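Local coordinates for uncharacterized protein (Streptococcus pneumoniae, PDB 3LFT), which probably serves as the substrate-binding protein of an ABC transporter, holding L-tryptophan in the cleft between its two lobes, at residues 221-234 with 264-276. Numbering follows the deposited sequence. Where two conformers were deposited one is given.
Sequences TAMVEVGGLASVVI and FSTGKSVINKKIA
Strands 230-233 and 268-271 pair antiparallel, their axes 4.4 Å apart, with S231 bonded both ways to V270 and V233 to K268. A fifth backbone bond, N272 N to L229 O, prolongs the pairing to the start of helix 273-278. Here N272 works twice. With CG anti to the backbone N (chi1 -168°), its ND2 reaches V224 O at 2.9 Å, the acceptor lying in the amide plane, and also donates to a water held by E225 O. Asparagine suits the place because OD1 can meanwhile cap the helix, accepting from I275 N. V224 O is gripped from opposite faces by ND2 and by G227 N, which closes a type I turn; a CB on G227 would jam against V226 O, so glycine fits. Branched V270 points to the sheet face that also carries S231 and V233, where its CG1 meets V233 CG2 at 3.8 Å and, from helix 221-224, V224 CG2 at 4.0 Å. Beyond the turn, L229 CD1 presses on A276 CB (3.5 Å), a small methyl that allows close approach. At the other end, I234 packs against F264. Strand 293-294 flanks 268-271, helix 119-129 packs against A230 and V232, and helix 236-251 covers I234 and F264.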
ATOM      1  N   THR A 221      -6.692  -0.413  -6.462  1.00  4.28           N
ATOM      2  CA  THR A 221      -7.304  -0.176  -7.762  1.00  4.38           C
ATOM      3  C   THR A 221      -6.493  -0.811  -8.866  1.00  4.29           C
ATOM      4  O   THR A 221      -7.056  -1.430  -9.754  1.00  5.08           O
ATOM      5  CB  THR A 221      -7.491   1.326  -8.012  1.00  5.18           C
ATOM      6  OG1 THR A 221      -8.380   1.833  -7.007  1.00  7.00           O
ATOM      7  CG2 THR A 221      -8.062   1.627  -9.390  1.00  5.63           C
ATOM      8  N   ALA A 222      -5.171  -0.675  -8.785  1.00  4.44           N
ATOM      9  CA  ALA A 222      -4.300  -1.207  -9.816  1.00  4.82           C
ATOM     10  C   ALA A 222      -4.382  -2.728  -9.949  1.00  4.02           C
ATOM     11  O   ALA A 222      -4.151  -3.247 -11.034  1.00  5.31           O
ATOM     12  CB  ALA A 222      -2.873  -0.774  -9.564  1.00  4.23           C
HETATM   13  N   MSE A 223      -4.684  -3.416  -8.847  1.00  4.63           N
HETATM   14  CA  MSE A 223      -4.889  -4.862  -8.886  1.00  4.24           C
HETATM   15  C   MSE A 223      -6.286  -5.209  -9.386  1.00  4.14           C
HETATM   16  O   MSE A 223      -6.440  -6.080 -10.232  1.00  5.15           O
HETATM   17  CB  MSE A 223      -4.623  -5.489  -7.519  1.00  4.86           C
HETATM   18  CG  MSE A 223      -3.126  -5.441  -7.116  1.00  4.52           C
HETATM   19 SE   MSE A 223      -2.696  -6.497  -5.540  1.00 10.49          SE
HETATM   20  CE  MSE A 223      -2.879  -5.186  -4.125  1.00  7.80           C
ATOM     21  N   VAL A 224      -7.309  -4.508  -8.900  1.00  5.17           N
ATOM     22  CA  VAL A 224      -8.656  -4.744  -9.386  1.00  6.13           C
ATOM     23  C   VAL A 224      -8.714  -4.522 -10.887  1.00  5.54           C
ATOM     24  O   VAL A 224      -9.370  -5.289 -11.598  1.00  7.73           O
ATOM     25  CB  VAL A 224      -9.709  -3.886  -8.634  1.00  6.06           C
ATOM     26  CG1 VAL A 224     -11.106  -4.035  -9.270  1.00  7.15           C
ATOM     27  CG2 VAL A 224      -9.786  -4.313  -7.155  1.00  7.49           C
ATOM     28  N   GLU A 225      -8.011  -3.515 -11.396  1.00  5.53           N
ATOM     29  CA  GLU A 225      -8.156  -3.202 -12.810  1.00  6.68           C
ATOM     30  C   GLU A 225      -7.571  -4.234 -13.766  1.00  6.76           C
ATOM     31  O   GLU A 225      -7.933  -4.224 -14.940  1.00  7.34           O
ATOM     32  CB  GLU A 225      -7.731  -1.776 -13.121  1.00  8.34           C
ATOM     33  CG  GLU A 225      -6.303  -1.436 -12.963  1.00 12.16           C
ATOM     34  CD  GLU A 225      -6.073   0.083 -13.091  1.00 15.43           C
ATOM     35  OE1 GLU A 225      -4.986   0.569 -12.721  1.00 17.92           O
ATOM     36  OE2 GLU A 225      -6.992   0.799 -13.559  1.00 17.66           O
ATOM     37  N   VAL A 226      -6.687  -5.111 -13.273  1.00  5.91           N
ATOM     38  CA  VAL A 226      -6.099  -6.154 -14.133  1.00  6.20           C
ATOM     39  C   VAL A 226      -6.604  -7.564 -13.815  1.00  6.23           C
ATOM     40  O   VAL A 226      -6.004  -8.551 -14.223  1.00  7.42           O
ATOM     41  CB  VAL A 226      -4.539  -6.116 -14.186  1.00  6.28           C
ATOM     42  CG1 VAL A 226      -4.047  -4.735 -14.612  1.00  7.96           C
ATOM     43  CG2 VAL A 226      -3.936  -6.511 -12.832  1.00  7.16           C
ATOM     44  N   GLY A 227      -7.723  -7.675 -13.112  1.00  6.25           N
ATOM     45  CA  GLY A 227      -8.374  -8.983 -12.986  1.00  6.20           C
ATOM     46  C   GLY A 227      -8.952  -9.280 -11.614  1.00  6.43           C
ATOM     47  O   GLY A 227      -9.566 -10.336 -11.418  1.00  7.40           O
ATOM     48  N   GLY A 228      -8.770  -8.395 -10.645  1.00  7.22           N
ATOM     49  CA  GLY A 228      -9.463  -8.574  -9.370  1.00  6.96           C
ATOM     50  C   GLY A 228     -10.936  -8.246  -9.512  1.00  6.88           C
ATOM     51  O   GLY A 228     -11.338  -7.548 -10.459  1.00  8.10           O
ATOM     52  N   LEU A 229     -11.754  -8.753  -8.593  1.00  6.61           N
ATOM     53  CA  LEU A 229     -13.179  -8.502  -8.610  1.00  7.34           C
ATOM     54  C   LEU A 229     -13.522  -7.123  -8.048  1.00  6.65           C
ATOM     55  O   LEU A 229     -14.224  -6.341  -8.697  1.00  6.70           O
ATOM     56  CB  LEU A 229     -13.899  -9.596  -7.827  1.00  6.70           C
ATOM     57  CG  LEU A 229     -15.387  -9.330  -7.548  1.00  6.80           C
ATOM     58  CD1 LEU A 229     -16.181  -9.232  -8.839  1.00  7.51           C
ATOM     59  CD2 LEU A 229     -15.977 -10.393  -6.621  1.00  8.65           C
ATOM     60  N   ALA A 230     -13.035  -6.832  -6.840  1.00  6.65           N
ATOM     61  CA  ALA A 230     -13.434  -5.617  -6.156  1.00  6.42           C
ATOM     62  C   ALA A 230     -12.567  -5.440  -4.931  1.00  5.86           C
ATOM     63  O   ALA A 230     -11.869  -6.354  -4.480  1.00  5.85           O
ATOM     64  CB  ALA A 230     -14.909  -5.720  -5.728  1.00  6.76           C
ATOM     65  N   SER A 231     -12.585  -4.222  -4.403  1.00  4.85           N
ATOM     66  CA  SER A 231     -11.977  -3.927  -3.118  1.00  4.80           C
ATOM     67  C   SER A 231     -12.539  -2.626  -2.552  1.00  3.87           C
ATOM     68  O   SER A 231     -13.451  -2.033  -3.135  1.00  3.77           O
ATOM     69  CB  SER A 231     -10.444  -3.884  -3.210  1.00  5.40           C
ATOM     70  OG  SER A 231      -9.884  -3.815  -1.905  1.00  5.38           O
ATOM     71  N   VAL A 232     -11.970  -2.188  -1.431  1.00  4.36           N
ATOM     72  CA  VAL A 232     -12.227  -0.860  -0.850  1.00  4.05           C
ATOM     73  C   VAL A 232     -10.848  -0.256  -0.637  1.00  4.09           C
ATOM     74  O   VAL A 232     -10.007  -0.869   0.036  1.00  4.57           O
ATOM     75  CB  VAL A 232     -13.028  -0.925   0.458  1.00  3.98           C
ATOM     76  CG1 VAL A 232     -13.345   0.478   0.936  1.00  5.38           C
ATOM     77  CG2 VAL A 232     -14.316  -1.750   0.249  1.00  5.92           C
ATOM     78  N   VAL A 233     -10.613   0.913  -1.234  1.00  4.76           N
ATOM     79  CA  VAL A 233      -9.248   1.413  -1.399  1.00  5.20           C
ATOM     80  C   VAL A 233      -9.147   2.902  -1.156  1.00  5.00           C
ATOM     81  O   VAL A 233     -10.115   3.639  -1.301  1.00  5.03           O
ATOM     82  CB  VAL A 233      -8.697   1.092  -2.824  1.00  5.65           C
ATOM     83  CG1 VAL A 233      -8.644  -0.427  -3.036  1.00  6.78           C
ATOM     84  CG2 VAL A 233      -9.558   1.745  -3.906  1.00  6.49           C
ATOM     85  N   ILE A 234      -7.936   3.306  -0.797  1.00  6.07           N
ATOM     86  CA  ILE A 234      -7.619   4.716  -0.629  0.50  6.22           C
ATOM     87  C   ILE A 234      -7.077   5.270  -1.932  1.00  6.31           C
ATOM     88  O   ILE A 234      -6.446   4.549  -2.721  1.00  6.10           O
ATOM     89  CB  ILE A 234      -6.596   4.882   0.458  0.50  6.69           C
ATOM     90  CG1 ILE A 234      -7.208   4.426   1.769  0.50  6.51           C
ATOM     91  CG2 ILE A 234      -6.140   6.326   0.575  0.50  6.37           C
ATOM     92  CD1 ILE A 234      -6.178   3.964   2.709  0.50  6.81           C
ATOM     93  N   PHE A 264      -4.897   8.145   6.325  1.00  4.93           N
ATOM     94  CA  PHE A 264      -6.091   7.943   5.487  1.00  5.03           C
ATOM     95  C   PHE A 264      -6.669   6.583   5.830  1.00  5.22           C
ATOM     96  O   PHE A 264      -5.922   5.590   5.882  1.00  5.97           O
ATOM     97  CB  PHE A 264      -5.708   7.937   4.002  1.00  5.05           C
ATOM     98  CG  PHE A 264      -5.359   9.289   3.435  1.00  4.63           C
ATOM     99  CD1 PHE A 264      -6.153   9.841   2.430  1.00  4.45           C
ATOM    100  CD2 PHE A 264      -4.219   9.983   3.843  1.00  6.05           C
ATOM    101  CE1 PHE A 264      -5.860  11.093   1.880  1.00  5.38           C
ATOM    102  CE2 PHE A 264      -3.906  11.240   3.287  1.00  5.09           C
ATOM    103  CZ  PHE A 264      -4.707  11.781   2.308  1.00  6.51           C
ATOM    104  N   SER A 265      -7.973   6.508   6.062  1.00  5.58           N
ATOM    105  CA  SER A 265      -8.531   5.223   6.477  1.00  7.45           C
ATOM    106  C   SER A 265      -9.861   4.857   5.880  1.00  8.18           C
ATOM    107  O   SER A 265     -10.392   3.762   6.127  1.00  9.83           O
ATOM    108  CB  SER A 265      -8.630   5.145   8.001  1.00  8.10           C
ATOM    109  OG  SER A 265      -9.474   6.160   8.521  1.00 11.52           O
ATOM    110  N   THR A 266     -10.472   5.688   5.081  1.00  7.63           N
ATOM    111  CA  THR A 266     -11.802   5.136   4.753  1.00 10.47           C
ATOM    112  C   THR A 266     -12.020   4.545   3.377  1.00 10.46           C
ATOM    113  O   THR A 266     -12.622   3.463   3.211  1.00 12.62           O
ATOM    114  CB  THR A 266     -12.933   5.948   5.272  1.00 11.40           C
ATOM    115  OG1 THR A 266     -12.556   7.336   5.299  1.00 16.41           O
ATOM    116  CG2 THR A 266     -13.157   5.502   6.727  1.00  7.28           C
ATOM    117  N   GLY A 267     -11.527   5.274   2.405  1.00 10.67           N
ATOM    118  CA  GLY A 267     -11.571   4.850   1.043  1.00  8.39           C
ATOM    119  C   GLY A 267     -12.977   4.708   0.505  1.00  7.24           C
ATOM    120  O   GLY A 267     -13.959   5.149   1.111  1.00  8.32           O
ATOM    121  N   LYS A 268     -13.034   4.072  -0.660  1.00  6.33           N
ATOM    122  CA  LYS A 268     -14.258   3.875  -1.421  1.00  5.98           C
ATOM    123  C   LYS A 268     -14.112   2.589  -2.185  1.00  5.54           C
ATOM    124  O   LYS A 268     -12.990   2.118  -2.420  1.00  5.95           O
ATOM    125  CB  LYS A 268     -14.490   5.007  -2.427  1.00  6.30           C
ATOM    126  CG  LYS A 268     -14.757   6.369  -1.823  1.00  6.90           C
ATOM    127  CD  LYS A 268     -15.159   7.400  -2.892  1.00 11.39           C
ATOM    128  CE  LYS A 268     -15.385   8.772  -2.273  1.00 13.22           C
ATOM    129  NZ  LYS A 268     -15.356   9.870  -3.287  1.00 16.22           N
ATOM    130  N   SER A 269     -15.228   1.969  -2.526  1.00  5.29           N
ATOM    131  CA  SER A 269     -15.143   0.709  -3.246  1.00  6.24           C
ATOM    132  C   SER A 269     -14.656   0.922  -4.685  1.00  6.25           C
ATOM    133  O   SER A 269     -14.813   2.009  -5.285  1.00  6.45           O
ATOM    134  CB  SER A 269     -16.484  -0.011  -3.241  1.00  5.94           C
ATOM    135  OG  SER A 269     -17.401   0.754  -3.986  1.00  6.63           O
ATOM    136  N   VAL A 270     -14.102  -0.148  -5.236  1.00  7.08           N
ATOM    137  CA  VAL A 270     -13.784  -0.244  -6.656  1.00  6.56           C
ATOM    138  C   VAL A 270     -14.267  -1.607  -7.125  1.00  7.13           C
ATOM    139  O   VAL A 270     -13.998  -2.614  -6.480  1.00  6.01           O
ATOM    140  CB  VAL A 270     -12.272   0.010  -6.928  1.00  6.20           C
ATOM    141  CG1 VAL A 270     -11.384  -0.858  -6.037  1.00  6.31           C
ATOM    142  CG2 VAL A 270     -11.935  -0.171  -8.407  1.00  6.98           C
ATOM    143  N   ILE A 271     -15.019  -1.613  -8.220  1.00  7.19           N
ATOM    144  CA  ILE A 271     -15.680  -2.819  -8.696  1.00  7.94           C
ATOM    145  C   ILE A 271     -15.339  -3.046 -10.156  1.00  7.59           C
ATOM    146  O   ILE A 271     -15.482  -2.139 -10.985  1.00  7.26           O
ATOM    147  CB  ILE A 271     -17.208  -2.723  -8.541  1.00  8.97           C
ATOM    148  CG1 ILE A 271     -17.580  -2.383  -7.090  1.00 11.36           C
ATOM    149  CG2 ILE A 271     -17.899  -4.025  -9.019  1.00 10.27           C
ATOM    150  CD1 ILE A 271     -19.030  -2.167  -6.870  1.00 14.52           C
ATOM    151  N   ASN A 272     -14.896  -4.261 -10.470  1.00  6.72           N
ATOM    152  CA  ASN A 272     -14.616  -4.631 -11.851  1.00  6.21           C
ATOM    153  C   ASN A 272     -15.836  -5.353 -12.384  1.00  5.77           C
ATOM    154  O   ASN A 272     -16.056  -6.534 -12.118  1.00  4.87           O
ATOM    155  CB  ASN A 272     -13.362  -5.503 -11.934  1.00  6.09           C
ATOM    156  CG  ASN A 272     -12.875  -5.682 -13.332  1.00  7.03           C
ATOM    157  OD1 ASN A 272     -13.660  -5.855 -14.275  1.00  7.28           O
ATOM    158  ND2 ASN A 272     -11.558  -5.709 -13.485  1.00  8.74           N
ATOM    159  N   LYS A 273     -16.635  -4.597 -13.135  1.00  5.21           N
ATOM    160  CA  LYS A 273     -17.944  -5.047 -13.570  1.00  6.55           C
ATOM    161  C   LYS A 273     -17.849  -6.265 -14.468  1.00  6.80           C
ATOM    162  O   LYS A 273     -18.613  -7.229 -14.290  1.00  6.95           O
ATOM    163  CB  LYS A 273     -18.699  -3.910 -14.270  1.00  7.13           C
ATOM    164  CG  LYS A 273     -20.079  -4.304 -14.758  1.00  8.51           C
ATOM    165  CD  LYS A 273     -20.829  -3.103 -15.292  1.00 12.59           C
ATOM    166  CE  LYS A 273     -21.757  -2.567 -14.239  1.00 14.99           C
ATOM    167  NZ  LYS A 273     -22.909  -1.860 -14.861  1.00 16.83           N
ATOM    168  N   LYS A 274     -16.942  -6.226 -15.447  1.00  7.53           N
ATOM    169  CA  LYS A 274     -16.806  -7.356 -16.364  1.00  8.43           C
ATOM    170  C   LYS A 274     -16.305  -8.606 -15.653  1.00  7.35           C
ATOM    171  O   LYS A 274     -16.800  -9.693 -15.915  1.00  7.74           O
ATOM    172  CB  LYS A 274     -15.921  -7.016 -17.570  1.00  9.55           C
ATOM    173  N   ILE A 275     -15.363  -8.457 -14.713  1.00  6.48           N
ATOM    174  CA  ILE A 275     -14.901  -9.617 -13.947  1.00  5.87           C
ATOM    175  C   ILE A 275     -16.057 -10.209 -13.141  1.00  6.25           C
ATOM    176  O   ILE A 275     -16.259 -11.430 -13.137  1.00  6.50           O
ATOM    177  CB  ILE A 275     -13.681  -9.275 -13.054  1.00  5.38           C
ATOM    178  CG1 ILE A 275     -12.442  -9.000 -13.920  1.00  6.36           C
ATOM    179  CG2 ILE A 275     -13.408 -10.378 -12.031  1.00  5.66           C
ATOM    180  CD1 ILE A 275     -11.831 -10.231 -14.609  1.00  5.72           C
ATOM    181  N   ALA A 276     -16.861  -9.356 -12.501  1.00  6.04           N
ATOM    182  CA  ALA A 276     -18.042  -9.851 -11.777  1.00  6.69           C
ATOM    183  C   ALA A 276     -18.959 -10.642 -12.676  1.00  7.01           C
ATOM    184  O   ALA A 276     -19.332 -11.782 -12.352  1.00  6.82           O
ATOM    185  CB  ALA A 276     -18.816  -8.706 -11.122  1.00  6.61           C
TER
HETATM  186  O   HOH W   1      -9.894  -6.663 -15.717  1.00 17.41           O